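Local atomic coordinates of copper chaperone PCu(A)C (PDB entry 6P1F), a protein that probably acts as a copper chaperone, its PCuAC domain, the part crystallised here without metal, binding copper through a histidine brace. Residues A[67-70]-A[74-77]; A[93-98]-A[118-123]; A[8-13]-A[109-114]; A[16-21]-A[87-92]; A[25-30]-A[99-104]. One frame throughout, in Å; residues are numbered along the deposited sequence.

Interaction 1. Residues A[67-70]-A[74-77]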
# COMPACT_ATOMS: atom_id res chain seq x y z
N ILE A 67 6.91 -7.29 0.13
CA ILE A 67 6.17 -8.15 -0.76
C ILE A 67 7.11 -8.62 -1.85
O ILE A 67 7.66 -7.79 -2.56
CB ILE A 67 4.99 -7.44 -1.44
CG1 ILE A 67 4.02 -6.82 -0.43
CG2 ILE A 67 4.24 -8.42 -2.35
CD1 ILE A 67 2.88 -6.03 -1.12
N TYR A 68 7.33 -9.93 -1.98
CA TYR A 68 8.02 -10.43 -3.16
C TYR A 68 7.04 -10.45 -4.33
O TYR A 68 5.94 -11.00 -4.24
CB TYR A 68 8.59 -11.83 -2.89
CG TYR A 68 9.21 -12.52 -4.09
CD1 TYR A 68 10.52 -12.23 -4.50
CD2 TYR A 68 8.50 -13.48 -4.80
CE1 TYR A 68 11.10 -12.90 -5.57
CE2 TYR A 68 9.07 -14.15 -5.86
CZ TYR A 68 10.36 -13.85 -6.25
OH TYR A 68 10.89 -14.54 -7.31
N LEU A 69 7.45 -9.83 -5.42
CA LEU A 69 6.68 -9.78 -6.64
C LEU A 69 7.31 -10.60 -7.74
O LEU A 69 8.30 -10.18 -8.31
CB LEU A 69 6.62 -8.33 -7.12
CG LEU A 69 6.05 -7.41 -6.05
CD1 LEU A 69 6.50 -5.97 -6.32
CD2 LEU A 69 4.54 -7.54 -6.14
N PRO A 70 6.74 -11.77 -8.06
CA PRO A 70 7.23 -12.60 -9.17
C PRO A 70 7.21 -11.81 -10.48
O PRO A 70 6.48 -10.82 -10.57
CB PRO A 70 6.22 -13.75 -9.24
CG PRO A 70 5.66 -13.83 -7.88
CD PRO A 70 5.68 -12.45 -7.29
N ARG A 74 0.85 -9.54 -10.33
CA ARG A 74 0.22 -8.42 -9.68
C ARG A 74 -0.30 -8.82 -8.31
O ARG A 74 -0.54 -10.01 -8.02
CB ARG A 74 -0.92 -7.88 -10.53
CG ARG A 74 -2.08 -8.85 -10.63
CD ARG A 74 -3.26 -8.18 -11.33
NE ARG A 74 -2.81 -7.60 -12.59
CZ ARG A 74 -3.46 -6.65 -13.27
NH1 ARG A 74 -4.60 -6.15 -12.79
NH2 ARG A 74 -2.94 -6.19 -14.40
N VAL A 75 -0.41 -7.83 -7.45
CA VAL A 75 -1.11 -7.96 -6.18
C VAL A 75 -2.32 -7.06 -6.23
O VAL A 75 -2.19 -5.85 -6.40
CB VAL A 75 -0.22 -7.59 -5.00
CG1 VAL A 75 -1.01 -7.64 -3.69
CG2 VAL A 75 1.00 -8.53 -4.95
N THR A 76 -3.52 -7.66 -6.12
CA THR A 76 -4.76 -6.87 -6.10
C THR A 76 -5.20 -6.76 -4.62
O THR A 76 -5.11 -7.72 -3.88
CB THR A 76 -5.87 -7.50 -6.95
OG1 THR A 76 -5.39 -7.68 -8.30
CG2 THR A 76 -7.07 -6.58 -7.00
N MET A 77 -5.62 -5.58 -4.20
CA MET A 77 -5.97 -5.36 -2.80
C MET A 77 -7.35 -4.76 -2.69
O MET A 77 -7.72 -3.89 -3.50
CB MET A 77 -4.97 -4.43 -2.14
CG MET A 77 -3.55 -4.96 -2.09
SD MET A 77 -2.55 -3.87 -1.08
CE MET A 77 -0.91 -4.28 -1.67
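Val75 meets both Ile67 and Leu69 with a single methyl, CG2, and this is where the contact is closest. That methyl lies 3.9 Å from CD2 of Leu69, whose side chain runs across the valine at about a right angle, and 4.2 Å from CG2 of Ile67, which passes it at a slant. The valine torsion explains the choice of branch: with CG1 anti to the backbone N (chi1 176°), CG2 lies beside that N and turns to the two hydrophobic residues. A second, thinner touch follows deeper in, where the extended arm of Ile67 ends at CD1, 4.2 Å from CE of Met77.

Strand 67-69 and the start of strand 73-89 lie in different parts of the β-barrel-like fold of the PCuAC domain, which resembles a cupredoxin. Strand 67-69 is bonded to 39-45 (Ile67 with Leu41, Leu69 with Asp39), whereas Val75 pairs with Val31 of strand 24-33, so the packing joins two walls just after the chain has turned between them. The solvent side is formed by the exposed Tyr68, Arg74 and Thr76; Tyr68 and Arg74 point away from the opposite segment, and Arg74 and Thr76 run along Leu30. Pro70 O, at the turn, accepts from both Ser73 OG and Asn33 ND2. At the inner end, by contrast, the buried Met77 lies about 5 Å, side chain to side chain, from His83, seen to bind zinc in this protein.

Interaction 2. Residues A[93-98]-A[118-123]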
# COMPACT_ATOMS: atom_id res chain seq x y z
N ASN A 93 -4.19 12.86 7.00
CA ASN A 93 -4.98 13.92 6.42
C ASN A 93 -6.47 13.56 6.43
O ASN A 93 -6.84 12.38 6.57
CB ASN A 93 -4.45 14.23 4.99
CG ASN A 93 -3.18 15.06 5.00
OD1 ASN A 93 -2.95 15.83 5.93
ND2 ASN A 93 -2.34 14.91 3.97
N PRO A 94 -7.34 14.56 6.27
CA PRO A 94 -8.78 14.32 6.25
C PRO A 94 -9.23 13.45 5.10
O PRO A 94 -8.55 13.34 4.07
CB PRO A 94 -9.38 15.73 6.06
CG PRO A 94 -8.35 16.65 6.54
CD PRO A 94 -7.02 16.01 6.28
N VAL A 95 -10.41 12.88 5.27
CA VAL A 95 -11.07 12.18 4.20
C VAL A 95 -11.24 13.14 3.03
O VAL A 95 -11.66 14.29 3.23
CB VAL A 95 -12.45 11.66 4.64
CG1 VAL A 95 -13.22 11.14 3.47
CG2 VAL A 95 -12.27 10.55 5.70
N GLY A 96 -10.91 12.66 1.84
CA GLY A 96 -10.99 13.46 0.63
C GLY A 96 -9.63 13.95 0.20
O GLY A 96 -9.45 14.40 -0.95
N TRP A 97 -8.65 13.87 1.10
CA TRP A 97 -7.30 14.31 0.80
C TRP A 97 -6.47 13.06 0.45
O TRP A 97 -7.04 12.02 0.18
CB TRP A 97 -6.67 15.05 1.98
CG TRP A 97 -7.41 16.35 2.43
CD1 TRP A 97 -8.76 16.60 2.38
CD2 TRP A 97 -6.81 17.52 2.96
NE1 TRP A 97 -9.02 17.86 2.86
CE2 TRP A 97 -7.84 18.44 3.23
CE3 TRP A 97 -5.49 17.88 3.23
CZ2 TRP A 97 -7.60 19.70 3.76
CZ3 TRP A 97 -5.26 19.12 3.78
CH2 TRP A 97 -6.30 20.01 4.04
N ALA A 98 -5.16 13.21 0.46
CA ALA A 98 -4.28 12.08 0.19
C ALA A 98 -3.18 12.06 1.21
O ALA A 98 -2.88 13.08 1.83
CB ALA A 98 -3.69 12.13 -1.25
N GLU A 118 -9.92 7.75 2.20
CA GLU A 118 -11.36 7.52 2.04
C GLU A 118 -12.01 7.35 3.41
O GLU A 118 -11.31 7.31 4.41
CB GLU A 118 -11.63 6.30 1.17
CG GLU A 118 -11.11 6.45 -0.27
CD GLU A 118 -11.85 7.50 -1.08
OE1 GLU A 118 -13.09 7.56 -0.97
OE2 GLU A 118 -11.19 8.26 -1.82
N ALA A 119 -13.34 7.25 3.44
CA ALA A 119 -14.09 7.10 4.69
C ALA A 119 -13.59 5.87 5.43
O ALA A 119 -13.17 4.91 4.79
CB ALA A 119 -15.56 6.98 4.39
N PRO A 120 -13.68 5.89 6.77
CA PRO A 120 -13.18 4.72 7.52
C PRO A 120 -13.85 3.42 7.10
O PRO A 120 -13.23 2.36 7.26
CB PRO A 120 -13.52 5.07 8.98
CG PRO A 120 -13.52 6.57 9.01
CD PRO A 120 -14.08 6.99 7.66
N ASP A 121 -15.07 3.47 6.57
CA ASP A 121 -15.74 2.23 6.17
C ASP A 121 -15.87 2.08 4.66
O ASP A 121 -16.70 1.31 4.17
CB ASP A 121 -17.13 2.14 6.82
CG ASP A 121 -17.97 3.40 6.63
OD1 ASP A 121 -19.03 3.50 7.28
OD2 ASP A 121 -17.59 4.30 5.85
N ALA A 122 -15.05 2.81 3.92
CA ALA A 122 -15.16 2.78 2.47
C ALA A 122 -14.86 1.40 1.89
O ALA A 122 -14.03 0.65 2.42
CB ALA A 122 -14.24 3.81 1.85
N MET A 123 -15.50 1.07 0.77
CA MET A 123 -15.26 -0.23 0.13
C MET A 123 -14.54 -0.13 -1.23
O MET A 123 -14.05 -1.14 -1.75
CB MET A 123 -16.58 -0.98 -0.03
CG MET A 123 -17.25 -1.37 1.29
SD MET A 123 -16.27 -2.63 2.13
CE MET A 123 -16.35 -4.01 0.99
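Val95 and Glu118 bring their CA atoms within 5.1 Å, Val95 in a type II turn from Pro94 to Trp97, Glu118 at the end of strand 109-118, just before a type I turn from Ala119 to Ala122. Gly96 takes the third place of the type II turn with a positive phi of 103°, and Trp97 N closes that turn on Pro94 O.

Val95 is the residue that does the touching, and both branches are used. Its CG2 rests 3.6 Å from the carbonyl O of Glu118, while CG1, anti to the valine's own N, settles 3.9 Å from N of Ala119. The fork thus lies against the peptide link between these two residues, and CG2 also grazes CD of Pro120 at 4.4 Å. Glu118 offers only backbone, since its CB is turned the other way and its side chain packs on Trp14.

Two contacts within the valine loop probably hold its shape. ND2 of Asn93 donates to O of Ala98 over 2.9 Å, an almost straight bond (177°) lying in the amide plane of the asparagine, and CD of Pro94 sits 3.6 Å above the Trp97 ring, toward its rim.

The contact is a surface one. Gly96 and Trp97 bond through their backbones to Val117 at the end of strand 109-118, Glu118 bonds to Leu15 and Ala17, and Val95 also leans on Ala17, so that the loop before strand 98-105, the end of 109-118 and the chain leaving 8-16 are drawn together.

Interaction 3. Residues A[8-13]-A[109-114]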
# COMPACT_ATOMS: atom_id res chain seq x y z
N ILE A 8 7.43 -1.39 -12.62
CA ILE A 8 6.42 -1.42 -11.57
C ILE A 8 5.35 -0.37 -11.80
O ILE A 8 5.67 0.77 -12.16
CB ILE A 8 7.06 -1.16 -10.19
CG1 ILE A 8 7.97 -2.31 -9.82
CG2 ILE A 8 6.01 -0.92 -9.12
CD1 ILE A 8 7.23 -3.61 -9.58
N LYS A 9 4.08 -0.76 -11.63
CA LYS A 9 3.00 0.22 -11.63
C LYS A 9 2.26 0.09 -10.35
O LYS A 9 2.09 -1.01 -9.85
CB LYS A 9 2.01 0.00 -12.80
CG LYS A 9 2.60 0.45 -14.12
CD LYS A 9 1.51 0.63 -15.20
CE LYS A 9 2.11 1.32 -16.43
NZ LYS A 9 1.05 1.82 -17.37
N ILE A 10 1.77 1.20 -9.85
CA ILE A 10 0.91 1.19 -8.67
C ILE A 10 -0.37 1.89 -9.08
O ILE A 10 -0.32 3.04 -9.51
CB ILE A 10 1.56 1.89 -7.46
CG1 ILE A 10 2.92 1.25 -7.11
CG2 ILE A 10 0.62 1.87 -6.25
CD1 ILE A 10 4.16 1.98 -7.72
N GLU A 11 -1.51 1.21 -8.96
CA GLU A 11 -2.77 1.78 -9.45
C GLU A 11 -3.69 2.11 -8.30
O GLU A 11 -3.92 1.27 -7.43
CB GLU A 11 -3.49 0.80 -10.38
CG GLU A 11 -2.64 0.30 -11.55
CD GLU A 11 -2.58 1.27 -12.73
OE1 GLU A 11 -3.19 2.38 -12.68
OE2 GLU A 11 -1.92 0.90 -13.73
N HIS A 12 -4.23 3.33 -8.34
CA HIS A 12 -5.29 3.80 -7.44
C HIS A 12 -5.10 3.46 -5.95
O HIS A 12 -5.97 2.87 -5.32
CB HIS A 12 -6.65 3.26 -7.91
CG HIS A 12 -7.03 3.73 -9.28
ND1 HIS A 12 -7.97 4.72 -9.50
CD2 HIS A 12 -6.58 3.37 -10.51
CE1 HIS A 12 -8.09 4.92 -10.80
NE2 HIS A 12 -7.26 4.12 -11.43
N PRO A 13 -3.94 3.83 -5.39
CA PRO A 13 -3.77 3.60 -3.95
C PRO A 13 -4.76 4.41 -3.14
O PRO A 13 -4.99 5.61 -3.38
CB PRO A 13 -2.33 4.04 -3.69
CG PRO A 13 -2.03 5.07 -4.81
CD PRO A 13 -2.78 4.53 -5.99
N GLY A 109 13.28 0.74 -7.73
CA GLY A 109 13.63 1.96 -7.04
C GLY A 109 12.46 2.63 -6.36
O GLY A 109 11.50 1.96 -6.03
N GLU A 110 12.55 3.95 -6.14
CA GLU A 110 11.61 4.65 -5.25
C GLU A 110 10.55 5.42 -6.03
O GLU A 110 10.82 5.97 -7.10
CB GLU A 110 12.38 5.62 -4.32
CG GLU A 110 13.32 4.92 -3.34
CD GLU A 110 14.14 5.90 -2.51
OE1 GLU A 110 15.18 6.38 -3.01
OE2 GLU A 110 13.74 6.20 -1.36
N VAL A 111 9.32 5.38 -5.52
CA VAL A 111 8.24 6.16 -6.11
C VAL A 111 7.41 6.71 -4.97
O VAL A 111 7.06 5.99 -4.04
CB VAL A 111 7.40 5.30 -7.07
CG1 VAL A 111 6.94 3.99 -6.41
CG2 VAL A 111 6.24 6.10 -7.70
N THR A 112 7.12 8.00 -5.01
CA THR A 112 6.28 8.62 -3.99
C THR A 112 4.85 8.69 -4.47
O THR A 112 4.57 9.24 -5.54
CB THR A 112 6.80 10.02 -3.65
OG1 THR A 112 8.14 9.92 -3.13
CG2 THR A 112 5.89 10.70 -2.64
N ILE A 113 3.94 8.12 -3.69
CA ILE A 113 2.55 8.06 -4.08
C ILE A 113 1.71 8.93 -3.15
O ILE A 113 2.16 9.28 -2.04
CB ILE A 113 1.99 6.63 -4.04
CG1 ILE A 113 1.96 6.12 -2.60
CG2 ILE A 113 2.84 5.70 -4.92
CD1 ILE A 113 1.20 4.82 -2.47
N ASP A 114 0.49 9.22 -3.59
CA ASP A 114 -0.46 9.99 -2.78
C ASP A 114 -1.69 9.13 -2.64
O ASP A 114 -2.51 9.02 -3.54
CB ASP A 114 -0.79 11.36 -3.44
CG ASP A 114 0.42 12.07 -3.96
OD1 ASP A 114 1.08 12.74 -3.17
OD2 ASP A 114 0.70 11.97 -5.18
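Ile10 and Val111, then Pro13 and Ile113, form two hydrophobic pairs between strands that run broadly parallel, at 28° with their axes 8.0 Å apart. In the first pair CD1 of Ile10 lies 3.7 Å from CG1 of Val111, the side chains sliding past one another in opposite directions. The valine methyl stands between its backbone N and carbonyl carbon (chi1 52°), which turns it to the isoleucine. In the second, CD1 of Ile113 reaches the proline ring, 3.8 Å from CB of Pro13, and the two side chains meet at a slant. The ring atom CG of Pro13 also comes 4.2 Å from the carbonyl O of Asp114, a van der Waals approach. Tyr3 packs on Pro13, Val111 and Ile113 alike.

Polar links lie around these pairs. The N-H of Asp114 goes to the hydroxyl of Tyr3, while Pro13 is bonded through its backbone to Ala116.

Beside the buried Pro13, the side chain of His12 points outward, and its backbone is bonded to that of His1. His1 and His12 are both seen to bind copper in this protein, the histidine brace in which the N-terminal residue takes part.

Interaction 4. Residues A[16-21]-A[87-92]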
# COMPACT_ATOMS: atom_id res chain seq x y z
N ARG A 16 -8.48 3.54 4.08
CA ARG A 16 -9.54 3.89 5.00
C ARG A 16 -9.01 4.76 6.11
O ARG A 16 -8.06 4.37 6.81
CB ARG A 16 -10.15 2.63 5.60
CG ARG A 16 -11.00 1.87 4.66
CD ARG A 16 -11.41 0.57 5.30
NE ARG A 16 -12.54 -0.06 4.63
CZ ARG A 16 -13.04 -1.24 4.97
NH1 ARG A 16 -12.48 -1.92 5.97
NH2 ARG A 16 -14.07 -1.75 4.31
N ALA A 17 -9.61 5.93 6.31
CA ALA A 17 -9.12 6.80 7.36
C ALA A 17 -9.27 6.05 8.69
O ALA A 17 -10.22 5.29 8.85
CB ALA A 17 -9.89 8.09 7.39
N PRO A 18 -8.32 6.23 9.62
CA PRO A 18 -8.51 5.55 10.91
C PRO A 18 -9.76 6.06 11.63
O PRO A 18 -10.13 7.24 11.56
CB PRO A 18 -7.23 5.89 11.69
CG PRO A 18 -6.63 7.07 10.99
CD PRO A 18 -7.09 7.02 9.56
N LEU A 19 -10.43 5.13 12.29
CA LEU A 19 -11.57 5.46 13.12
C LEU A 19 -11.16 6.40 14.24
O LEU A 19 -9.99 6.45 14.67
CB LEU A 19 -12.21 4.19 13.69
CG LEU A 19 -12.95 3.23 12.76
CD1 LEU A 19 -13.10 1.87 13.42
CD2 LEU A 19 -14.31 3.81 12.42
N GLU A 20 -12.14 7.17 14.71
CA GLU A 20 -11.83 8.14 15.74
C GLU A 20 -11.15 7.47 16.92
O GLU A 20 -11.64 6.47 17.47
CB GLU A 20 -13.08 8.87 16.21
CG GLU A 20 -12.77 9.82 17.36
CD GLU A 20 -13.70 11.02 17.43
OE1 GLU A 20 -14.83 10.92 16.89
OE2 GLU A 20 -13.31 12.04 18.04
N GLY A 21 -9.98 7.98 17.25
CA GLY A 21 -9.24 7.46 18.38
C GLY A 21 -8.27 6.34 18.06
O GLY A 21 -7.44 6.00 18.90
N VAL A 87 0.56 0.98 10.61
CA VAL A 87 0.67 0.72 12.03
C VAL A 87 1.24 1.93 12.76
O VAL A 87 2.24 2.49 12.31
CB VAL A 87 1.60 -0.50 12.26
CG1 VAL A 87 1.80 -0.78 13.77
CG2 VAL A 87 1.05 -1.73 11.54
N ASP A 88 0.63 2.27 13.89
CA ASP A 88 1.06 3.40 14.73
C ASP A 88 1.05 4.70 13.95
O ASP A 88 2.05 5.39 13.81
CB ASP A 88 2.45 3.12 15.36
CG ASP A 88 2.42 1.94 16.32
OD1 ASP A 88 1.33 1.56 16.80
OD2 ASP A 88 3.50 1.40 16.61
N ILE A 89 -0.14 5.04 13.48
CA ILE A 89 -0.38 6.28 12.78
C ILE A 89 -0.29 7.46 13.74
O ILE A 89 -0.98 7.48 14.76
CB ILE A 89 -1.74 6.24 12.10
CG1 ILE A 89 -1.77 5.17 10.99
CG2 ILE A 89 -2.11 7.61 11.55
CD1 ILE A 89 -3.20 4.83 10.55
N SER A 90 0.55 8.45 13.43
CA SER A 90 0.61 9.63 14.29
C SER A 90 -0.23 10.76 13.72
O SER A 90 -0.73 11.61 14.46
CB SER A 90 2.06 10.07 14.51
OG SER A 90 2.77 10.08 13.28
N LYS A 91 -0.41 10.77 12.40
CA LYS A 91 -1.23 11.79 11.77
C LYS A 91 -1.79 11.28 10.45
O LYS A 91 -1.16 10.46 9.77
CB LYS A 91 -0.41 13.07 11.56
CG LYS A 91 0.79 12.93 10.66
CD LYS A 91 1.20 14.30 10.07
CE LYS A 91 2.63 14.28 9.52
NZ LYS A 91 3.59 13.65 10.48
N MET A 92 -2.98 11.74 10.10
CA MET A 92 -3.55 11.38 8.81
C MET A 92 -4.37 12.54 8.28
O MET A 92 -5.15 13.16 9.01
CB MET A 92 -4.41 10.10 8.93
CG MET A 92 -4.92 9.53 7.60
SD MET A 92 -3.65 9.14 6.40
CE MET A 92 -2.74 7.82 7.24
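Pro18 presents its ring to Ile89 and Met92, two side chains that reach it at different atoms. CG of the ring faces the end of the isoleucine, with Ile89 CD1 at 4.1 Å; CD faces the root of the methionine, 3.9 Å from Met92 CG and 4.1 Å from Met92 CB. Both partners cross the proline at a slant, and together they meet the ring along its CG-CD side.

The torsions account for the difference between the partners. Ile89 is stretched out beyond CB (chi2 164°), which carries its terminal methyl to the ring. Met92 instead leaves its backbone with CG anti to N and then bends at both chi2 and chi3, so that its first two carbons do the touching and the thioether folds away from the ring.

Just before Ile89 the chain turns a corner at Asp88, where the residue adopts the left-handed helical conformation (phi 58°). That corner is tied by a salt bridge from Asp88 OD2 to NE of Arg50.

The contact lies near the surface, at one end of the barrel-like fold. Pro18 and Ile89 both rest on Ala25 of strand 24-33, and Ile89 is bonded through its backbone to Thr23. Met92 leans on Val117 of strand 109-118, as does Ala17, so the loop after strand 8-16 and the end of strand 73-89 close over the neighbouring strands together.

Interaction 5. Residues A[25-30]-A[99-104]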
# COMPACT_ATOMS: atom_id res chain seq x y z
N ALA A 25 -4.78 1.63 10.22
CA ALA A 25 -5.73 1.78 9.12
C ALA A 25 -5.29 0.88 7.99
O ALA A 25 -4.13 0.46 7.94
CB ALA A 25 -5.78 3.25 8.65
N GLN A 26 -6.21 0.57 7.07
CA GLN A 26 -5.86 -0.32 5.97
C GLN A 26 -5.70 0.47 4.70
O GLN A 26 -6.46 1.39 4.44
CB GLN A 26 -6.91 -1.39 5.79
CG GLN A 26 -6.96 -2.33 6.98
CD GLN A 26 -7.67 -3.63 6.70
OE1 GLN A 26 -8.29 -3.83 5.64
NE2 GLN A 26 -7.58 -4.56 7.66
N LEU A 27 -4.68 0.11 3.94
CA LEU A 27 -4.37 0.72 2.66
C LEU A 27 -4.51 -0.34 1.56
O LEU A 27 -4.20 -1.49 1.77
CB LEU A 27 -2.97 1.32 2.68
CG LEU A 27 -2.46 1.92 1.36
CD1 LEU A 27 -1.64 3.21 1.59
CD2 LEU A 27 -1.70 0.89 0.59
N TYR A 28 -4.99 0.07 0.38
CA TYR A 28 -5.21 -0.84 -0.71
C TYR A 28 -4.65 -0.27 -1.99
O TYR A 28 -4.90 0.88 -2.30
CB TYR A 28 -6.70 -1.11 -0.89
CG TYR A 28 -7.43 -1.38 0.40
CD1 TYR A 28 -7.44 -2.66 0.96
CD2 TYR A 28 -8.08 -0.35 1.06
CE1 TYR A 28 -8.13 -2.89 2.14
CE2 TYR A 28 -8.77 -0.57 2.22
CZ TYR A 28 -8.79 -1.86 2.76
OH TYR A 28 -9.47 -2.14 3.92
N MET A 29 -3.86 -1.04 -2.71
CA MET A 29 -3.35 -0.58 -4.00
C MET A 29 -3.12 -1.77 -4.89
O MET A 29 -2.79 -2.85 -4.42
CB MET A 29 -2.04 0.19 -3.82
CG MET A 29 -0.95 -0.62 -3.09
SD MET A 29 0.48 0.46 -2.72
CE MET A 29 1.49 -0.66 -1.71
N LEU A 30 -3.28 -1.57 -6.19
CA LEU A 30 -2.95 -2.60 -7.15
C LEU A 30 -1.49 -2.45 -7.51
O LEU A 30 -1.09 -1.38 -7.98
CB LEU A 30 -3.85 -2.44 -8.39
CG LEU A 30 -3.49 -3.22 -9.66
CD1 LEU A 30 -3.35 -4.70 -9.39
CD2 LEU A 30 -4.63 -2.97 -10.64
N ALA A 99 -2.58 10.89 1.38
CA ALA A 99 -1.47 10.68 2.30
C ALA A 99 -0.22 10.34 1.49
O ALA A 99 -0.22 9.37 0.72
CB ALA A 99 -1.81 9.53 3.28
N GLU A 100 0.81 11.17 1.61
CA GLU A 100 2.05 10.98 0.86
C GLU A 100 2.93 9.92 1.49
O GLU A 100 3.18 9.94 2.70
CB GLU A 100 2.82 12.29 0.78
CG GLU A 100 4.15 12.18 -0.02
CD GLU A 100 4.87 13.53 -0.16
OE1 GLU A 100 5.34 14.07 0.87
OE2 GLU A 100 4.95 14.05 -1.28
N MET A 101 3.37 8.96 0.69
CA MET A 101 4.33 8.01 1.21
C MET A 101 5.24 7.53 0.08
O MET A 101 4.88 7.56 -1.08
CB MET A 101 3.60 6.84 1.88
CG MET A 101 2.73 6.06 0.91
SD MET A 101 1.56 4.96 1.78
CE MET A 101 0.35 6.16 2.39
N THR A 102 6.43 7.07 0.42
CA THR A 102 7.34 6.62 -0.62
C THR A 102 7.47 5.10 -0.60
O THR A 102 7.77 4.52 0.43
CB THR A 102 8.71 7.26 -0.45
OG1 THR A 102 8.55 8.69 -0.56
CG2 THR A 102 9.65 6.78 -1.53
N LEU A 103 7.22 4.46 -1.74
CA LEU A 103 7.42 3.01 -1.86
C LEU A 103 8.83 2.74 -2.34
O LEU A 103 9.31 3.41 -3.24
CB LEU A 103 6.43 2.41 -2.83
CG LEU A 103 4.97 2.74 -2.53
CD1 LEU A 103 4.05 2.03 -3.58
CD2 LEU A 103 4.56 2.36 -1.13
N VAL A 104 9.49 1.74 -1.75
CA VAL A 104 10.84 1.39 -2.17
C VAL A 104 10.85 -0.00 -2.76
O VAL A 104 10.51 -0.96 -2.06
CB VAL A 104 11.81 1.43 -1.00
CG1 VAL A 104 13.25 1.11 -1.48
CG2 VAL A 104 11.74 2.79 -0.31
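On either side of Leu27, whose contact with Met101 leads this packing, Tyr28 and Gln26 are joined by a short polar bond: the phenol OH donates to OE1 of the amide at 2.7 Å, from a position tilted 19° out of the carbonyl plane. Both side chains lie on the face of strand 24-33 that is turned from strand 99-104. They also touch His83, a zinc ligand seen in this protein.

On the inner face the contact is wholly apolar. Leu27 and Met101 reach for each other tip to tip, CD1 of the leucine standing 3.6 Å from CE of the methionine and 3.7 Å from its SD. Met101 places CG between its backbone N and carbonyl carbon (chi1 62°), runs straight through chi2 and bends at chi3, so the leucine methyl meets both ends of the S-CH3 bond. One step further along, Met29 remains extended beyond CG and meets Leu103 end on, with SD 4.0 Å and CE 4.2 Å from CD1 of Leu103.

The side chains span a wide gap: the CA atoms of Met29 and Leu103 are 11.6 Å apart. All four residues are buried, the centre of their contact is about 3 Å from the centre of the chain, and they fill the interior of the β-barrel-like domain.

Strand 8-16 supplies Ile10, which packs on both Met29 and Leu103. Strand 109-118 adds Ala115 against Leu27 and Met101, with Ile113 also on Met101, while strand 73-89 bonds to Leu27 through Val84.

Overall arrangement
Interaction 5 fills the middle of the domain, and interaction 3 lies beside it, their centres 8 Å apart, joined by backbone bonds such as Val111 O to Leu103 N. The centre of interaction 1 is about 13 Å from both centres; it touches interaction 3 through Leu69 and Ile8, and interaction 5 through Met77 and Met29. At the other end interactions 2 and 4, with centres 11 Å apart, share the Glu118 O to Ala17 N bond; interactions 1 and 4 have centres about 25 Å apart. The metal sites flank this interior: His12 of the copper site belongs to interaction 3, whereas the zinc ligand His83 is about 5 Å from Met77 and 7 Å from Leu27, between side chains.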